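PDB 3RWX: lipoprotein from Bacteroides fragilis, which is of unknown molecular function but is a putative outer-membrane lipoprotein built from two calycin-like beta-barrel domains. Local coordinates for residues S178-S183 with R187-G192; V52-G57 with L118-I123. All coordinates share one frame; numbering follows the deposited sequence.

Contact 1 (S178-S183 with R187-G192)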
loop_
_atom_site.group_PDB
_atom_site.type_symbol
_atom_site.label_atom_id
_atom_site.label_comp_id
_atom_site.label_asym_id
_atom_site.label_seq_id
_atom_site.Cartn_x
_atom_site.Cartn_y
_atom_site.Cartn_z
ATOM N N SER A 178 -15.701 -11.709 -15.815
ATOM C CA SER A 178 -17.130 -12.022 -15.939
ATOM C C SER A 178 -17.809 -11.268 -17.066
ATOM O O SER A 178 -18.847 -11.666 -17.507
ATOM C CB SER A 178 -17.871 -11.734 -14.633
ATOM O OG SER A 178 -17.447 -12.648 -13.644
ATOM N N ASN A 179 -17.207 -10.183 -17.530
ATOM C CA ASN A 179 -17.805 -9.368 -18.595
ATOM C C ASN A 179 -17.381 -9.741 -20.007
ATOM O O ASN A 179 -17.678 -9.031 -20.946
ATOM C CB ASN A 179 -17.478 -7.910 -18.319
ATOM C CG ASN A 179 -18.067 -7.444 -17.015
ATOM O OD1 ASN A 179 -17.396 -6.824 -16.210
ATOM N ND2 ASN A 179 -19.349 -7.733 -16.808
ATOM N N LEU A 180 -16.710 -10.874 -20.136
ATOM C CA LEU A 180 -16.178 -11.323 -21.394
ATOM C C LEU A 180 -17.293 -11.639 -22.361
ATOM O O LEU A 180 -18.176 -12.386 -22.021
ATOM C CB LEU A 180 -15.334 -12.568 -21.146
ATOM C CG LEU A 180 -14.586 -13.104 -22.366
ATOM C CD1 LEU A 180 -13.579 -12.083 -22.908
ATOM C CD2 LEU A 180 -13.927 -14.438 -22.009
ATOM N N ASN A 181 -17.269 -11.083 -23.563
ATOM C CA ASN A 181 -18.280 -11.428 -24.557
ATOM C C ASN A 181 -17.683 -12.226 -25.666
ATOM O O ASN A 181 -16.466 -12.224 -25.839
ATOM C CB ASN A 181 -18.902 -10.179 -25.146
ATOM C CG ASN A 181 -19.716 -9.392 -24.132
ATOM O OD1 ASN A 181 -20.214 -9.924 -23.140
ATOM N ND2 ASN A 181 -19.848 -8.119 -24.388
ATOM N N SER A 182 -18.535 -12.885 -26.446
ATOM C CA SER A 182 -18.078 -13.714 -27.553
ATOM C C SER A 182 -17.429 -12.898 -28.652
ATOM O O SER A 182 -17.719 -11.721 -28.818
ATOM C CB SER A 182 -19.243 -14.485 -28.157
ATOM O OG SER A 182 -19.906 -15.218 -27.155
ATOM N N SER A 183 -16.558 -13.561 -29.397
ATOM C CA SER A 183 -15.944 -13.041 -30.591
ATOM C C SER A 183 -16.656 -13.661 -31.787
ATOM O O SER A 183 -17.295 -14.712 -31.677
ATOM C CB SER A 183 -14.462 -13.437 -30.593
ATOM O OG SER A 183 -13.969 -13.695 -31.895
ATOM N N ARG A 187 -16.855 -18.558 -28.903
ATOM C CA ARG A 187 -17.648 -18.263 -27.730
ATOM C C ARG A 187 -16.772 -17.893 -26.558
ATOM O O ARG A 187 -15.624 -18.301 -26.464
ATOM C CB ARG A 187 -18.513 -19.465 -27.351
ATOM C CG ARG A 187 -19.522 -19.830 -28.429
ATOM C CD ARG A 187 -20.396 -20.948 -27.985
ATOM N NE ARG A 187 -21.515 -21.178 -28.895
ATOM C CZ ARG A 187 -22.505 -22.033 -28.635
ATOM N NH1 ARG A 187 -22.509 -22.731 -27.501
ATOM N NH2 ARG A 187 -23.488 -22.192 -29.504
ATOM N N ALA A 188 -17.319 -17.104 -25.651
ATOM C CA ALA A 188 -16.595 -16.773 -24.463
ATOM C C ALA A 188 -16.690 -17.923 -23.448
ATOM O O ALA A 188 -17.523 -18.812 -23.557
ATOM C CB ALA A 188 -17.127 -15.476 -23.873
HETATM N N MSE A 189 -15.791 -17.881 -22.485
HETATM C CA MSE A 189 -15.814 -18.794 -21.350
HETATM C C MSE A 189 -16.427 -18.091 -20.143
HETATM O O MSE A 189 -16.264 -16.872 -19.959
HETATM C CB MSE A 189 -14.390 -19.225 -21.008
HETATM C CG MSE A 189 -13.686 -19.994 -22.117
HETATM SE SE MSE A 189 -11.803 -19.531 -22.187
HETATM C CE MSE A 189 -12.030 -17.615 -22.424
ATOM N N ASN A 190 -17.112 -18.862 -19.310
ATOM C CA ASN A 190 -17.603 -18.351 -18.044
ATOM C C ASN A 190 -16.452 -18.240 -17.043
ATOM O O ASN A 190 -15.940 -19.258 -16.596
ATOM C CB ASN A 190 -18.680 -19.278 -17.500
ATOM C CG ASN A 190 -19.413 -18.687 -16.330
ATOM O OD1 ASN A 190 -19.529 -17.466 -16.196
ATOM N ND2 ASN A 190 -19.923 -19.549 -15.465
ATOM N N LEU A 191 -16.035 -17.012 -16.716
ATOM C CA LEU A 191 -14.907 -16.774 -15.798
ATOM C C LEU A 191 -15.268 -15.728 -14.770
ATOM O O LEU A 191 -15.972 -14.770 -15.090
ATOM C CB LEU A 191 -13.677 -16.259 -16.543
ATOM C CG LEU A 191 -13.025 -17.118 -17.621
ATOM C CD1 LEU A 191 -11.988 -16.300 -18.416
ATOM C CD2 LEU A 191 -12.404 -18.396 -17.046
ATOM N N GLY A 192 -14.747 -15.873 -13.554
ATOM C CA GLY A 192 -15.073 -14.966 -12.450
ATOM C C GLY A 192 -13.884 -14.119 -12.050
ATOM O O GLY A 192 -12.890 -14.071 -12.769
HETATM O O HOH W 1 -20.041 -16.822 -25.184
#
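Ser178 and Leu191 join at one end of two antiparallel loop segments, their end-to-end directions 174° apart, in the excursion between strands 172-173 and 195-196 of the second calycin-like beta-barrel domain. The polar contacts lie near the two ends of the pair. At the Ser178 end, the hydroxyl OG donates to Leu191 O at 3.0 Å; it meets a lone pair in the carbonyl plane, at a C=O...donor angle of 136°. The same oxygen takes a CA-H...O contact from Ser178 CA at 3.1 Å, so one carbonyl is approached by both side chain and backbone of a single serine. Ser178 has two modelled conformers, and the hydroxyl bond belongs to one of them.

Between the ends the contact is apolar. Leu180, with CG anti to its backbone N (chi1 -175°), drops its side chain onto the facing segment, and its CG lies 3.8 Å from Ala188 CB. Its CD2 branch reaches further, to the selenomethionine methyl CE of Met189 at 3.7 Å; the Met189 chain, in one of its two modelled conformers, bends at chi2 and chi3 on its way there. Leu191 CD1 is a looser neighbour, 4.5 Å from Leu180 CD2. Tyr152 touches Leu180 and Ile253 touches Met189, continuing this apolar packing into the domain, while Asp219 accepts from Gly192 N.

At the other end a water lies between the segments: it accepts from the backbone N of Ala188 at 2.8 Å and lies 2.5 Å from OG of one Ser182 conformer, a separation so short that its exact length is doubtful.

Contact 2 (V52-G57 with L118-I123)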
loop_
_atom_site.group_PDB
_atom_site.type_symbol
_atom_site.label_atom_id
_atom_site.label_comp_id
_atom_site.label_asym_id
_atom_site.label_seq_id
_atom_site.Cartn_x
_atom_site.Cartn_y
_atom_site.Cartn_z
ATOM N N VAL A 52 10.087 17.412 21.075
ATOM C CA VAL A 52 9.944 16.464 19.997
ATOM C C VAL A 52 9.385 17.204 18.800
ATOM O O VAL A 52 8.397 17.913 18.921
ATOM C CB VAL A 52 8.971 15.318 20.382
ATOM C CG1 VAL A 52 8.810 14.345 19.236
ATOM C CG2 VAL A 52 9.451 14.614 21.662
ATOM N N THR A 53 10.025 17.026 17.655
ATOM C CA THR A 53 9.496 17.487 16.384
ATOM C C THR A 53 9.323 16.267 15.460
ATOM O O THR A 53 10.270 15.557 15.198
ATOM C CB THR A 53 10.442 18.513 15.739
ATOM O OG1 THR A 53 10.570 19.633 16.613
ATOM C CG2 THR A 53 9.908 18.993 14.400
ATOM N N TYR A 54 8.105 16.032 14.990
ATOM C CA TYR A 54 7.812 14.926 14.112
ATOM C C TYR A 54 7.250 15.464 12.815
ATOM O O TYR A 54 6.111 15.920 12.770
ATOM C CB TYR A 54 6.808 13.998 14.780
ATOM C CG TYR A 54 6.213 12.904 13.894
ATOM C CD1 TYR A 54 6.976 12.234 12.979
ATOM C CD2 TYR A 54 4.884 12.527 14.025
ATOM C CE1 TYR A 54 6.432 11.232 12.184
ATOM C CE2 TYR A 54 4.328 11.519 13.253
ATOM C CZ TYR A 54 5.102 10.868 12.337
ATOM O OH TYR A 54 4.573 9.863 11.567
ATOM N N ASP A 55 8.071 15.447 11.773
ATOM C CA ASP A 55 7.629 15.833 10.445
ATOM C C ASP A 55 7.160 14.577 9.734
ATOM O O ASP A 55 7.958 13.776 9.264
ATOM C CB ASP A 55 8.753 16.504 9.669
ATOM C CG ASP A 55 8.274 17.093 8.364
ATOM O OD1 ASP A 55 7.146 16.742 7.943
ATOM O OD2 ASP A 55 9.023 17.902 7.778
ATOM N N SER A 56 5.852 14.397 9.682
ATOM C CA SER A 56 5.275 13.183 9.169
ATOM C C SER A 56 5.240 13.146 7.677
ATOM O O SER A 56 5.045 12.070 7.119
ATOM C CB SER A 56 3.834 13.070 9.648
ATOM O OG SER A 56 3.030 14.075 9.053
ATOM N N GLY A 57 5.349 14.314 7.042
ATOM C CA GLY A 57 5.148 14.456 5.611
ATOM C C GLY A 57 3.761 14.952 5.242
ATOM O O GLY A 57 3.530 15.420 4.132
ATOM N N LEU A 118 -8.170 9.804 12.973
ATOM C CA LEU A 118 -6.977 9.595 12.172
ATOM C C LEU A 118 -5.810 9.218 13.077
ATOM O O LEU A 118 -5.501 9.929 14.030
ATOM C CB LEU A 118 -6.671 10.874 11.408
ATOM C CG LEU A 118 -5.401 10.870 10.557
ATOM C CD1 LEU A 118 -5.533 9.817 9.436
ATOM C CD2 LEU A 118 -5.193 12.244 10.011
ATOM N N THR A 119 -5.177 8.087 12.810
ATOM C CA THR A 119 -3.932 7.793 13.473
ATOM C C THR A 119 -2.792 7.810 12.449
ATOM O O THR A 119 -2.965 7.429 11.298
ATOM C CB THR A 119 -3.962 6.447 14.255
ATOM O OG1 THR A 119 -3.821 5.351 13.347
ATOM C CG2 THR A 119 -5.238 6.283 15.039
ATOM N N ILE A 120 -1.627 8.287 12.875
ATOM C CA ILE A 120 -0.435 8.251 12.051
ATOM C C ILE A 120 0.670 7.566 12.834
ATOM O O ILE A 120 0.930 7.965 13.948
ATOM C CB ILE A 120 0.025 9.635 11.682
ATOM C CG1 ILE A 120 -1.152 10.425 11.141
ATOM C CG2 ILE A 120 1.168 9.560 10.667
ATOM C CD1 ILE A 120 -0.740 11.656 10.357
ATOM N N GLU A 121 1.293 6.550 12.235
ATOM C CA GLU A 121 2.428 5.844 12.813
ATOM C C GLU A 121 3.763 6.174 12.100
ATOM O O GLU A 121 3.859 6.154 10.861
ATOM C CB GLU A 121 2.186 4.352 12.725
ATOM C CG GLU A 121 3.187 3.508 13.498
ATOM C CD GLU A 121 2.896 2.001 13.468
ATOM O OE1 GLU A 121 1.867 1.555 12.898
ATOM O OE2 GLU A 121 3.716 1.250 14.029
ATOM N N PHE A 122 4.790 6.468 12.893
ATOM C CA PHE A 122 6.142 6.600 12.392
ATOM C C PHE A 122 6.777 5.255 12.505
ATOM O O PHE A 122 6.726 4.670 13.567
ATOM C CB PHE A 122 6.924 7.605 13.228
ATOM C CG PHE A 122 8.382 7.648 12.912
ATOM C CD1 PHE A 122 8.849 8.393 11.858
ATOM C CD2 PHE A 122 9.278 6.928 13.653
ATOM C CE1 PHE A 122 10.185 8.407 11.526
ATOM C CE2 PHE A 122 10.628 6.956 13.340
ATOM C CZ PHE A 122 11.077 7.695 12.273
ATOM N N ILE A 123 7.331 4.759 11.400
ATOM C CA ILE A 123 8.101 3.525 11.358
ATOM C C ILE A 123 9.502 3.847 10.858
ATOM O O ILE A 123 9.662 4.421 9.801
ATOM C CB ILE A 123 7.480 2.509 10.417
ATOM C CG1 ILE A 123 6.056 2.169 10.903
ATOM C CG2 ILE A 123 8.362 1.225 10.324
ATOM C CD1 ILE A 123 5.139 1.571 9.830
#
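The strand bearing Tyr54 (52-55) runs nearly at right angles to the one bearing Ile120 and Phe122 (118-123), their axes 9.8 Å apart at closest and their directions 100° apart. Tyr54 spans this separation with its phenol, because CG stands anti to the backbone N (chi1 170°). Tyr54 OH lies 3.5 Å from Ile120 CG2, a methyl that comes in at the ring edge, near its plane. Phe122 meets the phenol from another side, well away from this methyl: Tyr54 CE1 is 3.7 Å from Phe122 CD1, and the ring planes stand at 86° with centroids 5.9 Å apart, an oblique pairing. Such near-orthogonal strands packing through buried side chains fit the interior of a calycin-like beta-barrel. Strand 20-25, neighbour of 118-124 in its sheet, supplies the polar partner: Tyr54 OH is hydrogen-bonded to Ser22 OG, so the buried hydroxyl is satisfied within this apolar setting. Leu107 touches both aromatic side chains. On one face of the Tyr54 ring sits Ser56 N, 4.0 Å above the plane and offset toward the rim. Where strand 52-55 ends, an Asx turn forms as Asp55 OD1, in one modelled conformer, accepts from Gly57 N at 3.2 Å.

How the contacts relate
Contact 2 falls in the first calycin-like region of the sequence and contact 1 in the second, consistent with each belonging to a different barrel-like unit. They follow in series along the chain and lie on opposite sides of its centre, contact 2 about 17 Å and contact 1 about 31 Å from it. Their own centres are 48 Å apart, and the nearest atoms about 33 Å, without touching. Contact 2 is a buried junction of strands, whereas contact 1 pairs two partly buried loop segments. A glycerol, probably from the crystallisation liquor, lies about 5 Å from the side chain of Ser178 in contact 1.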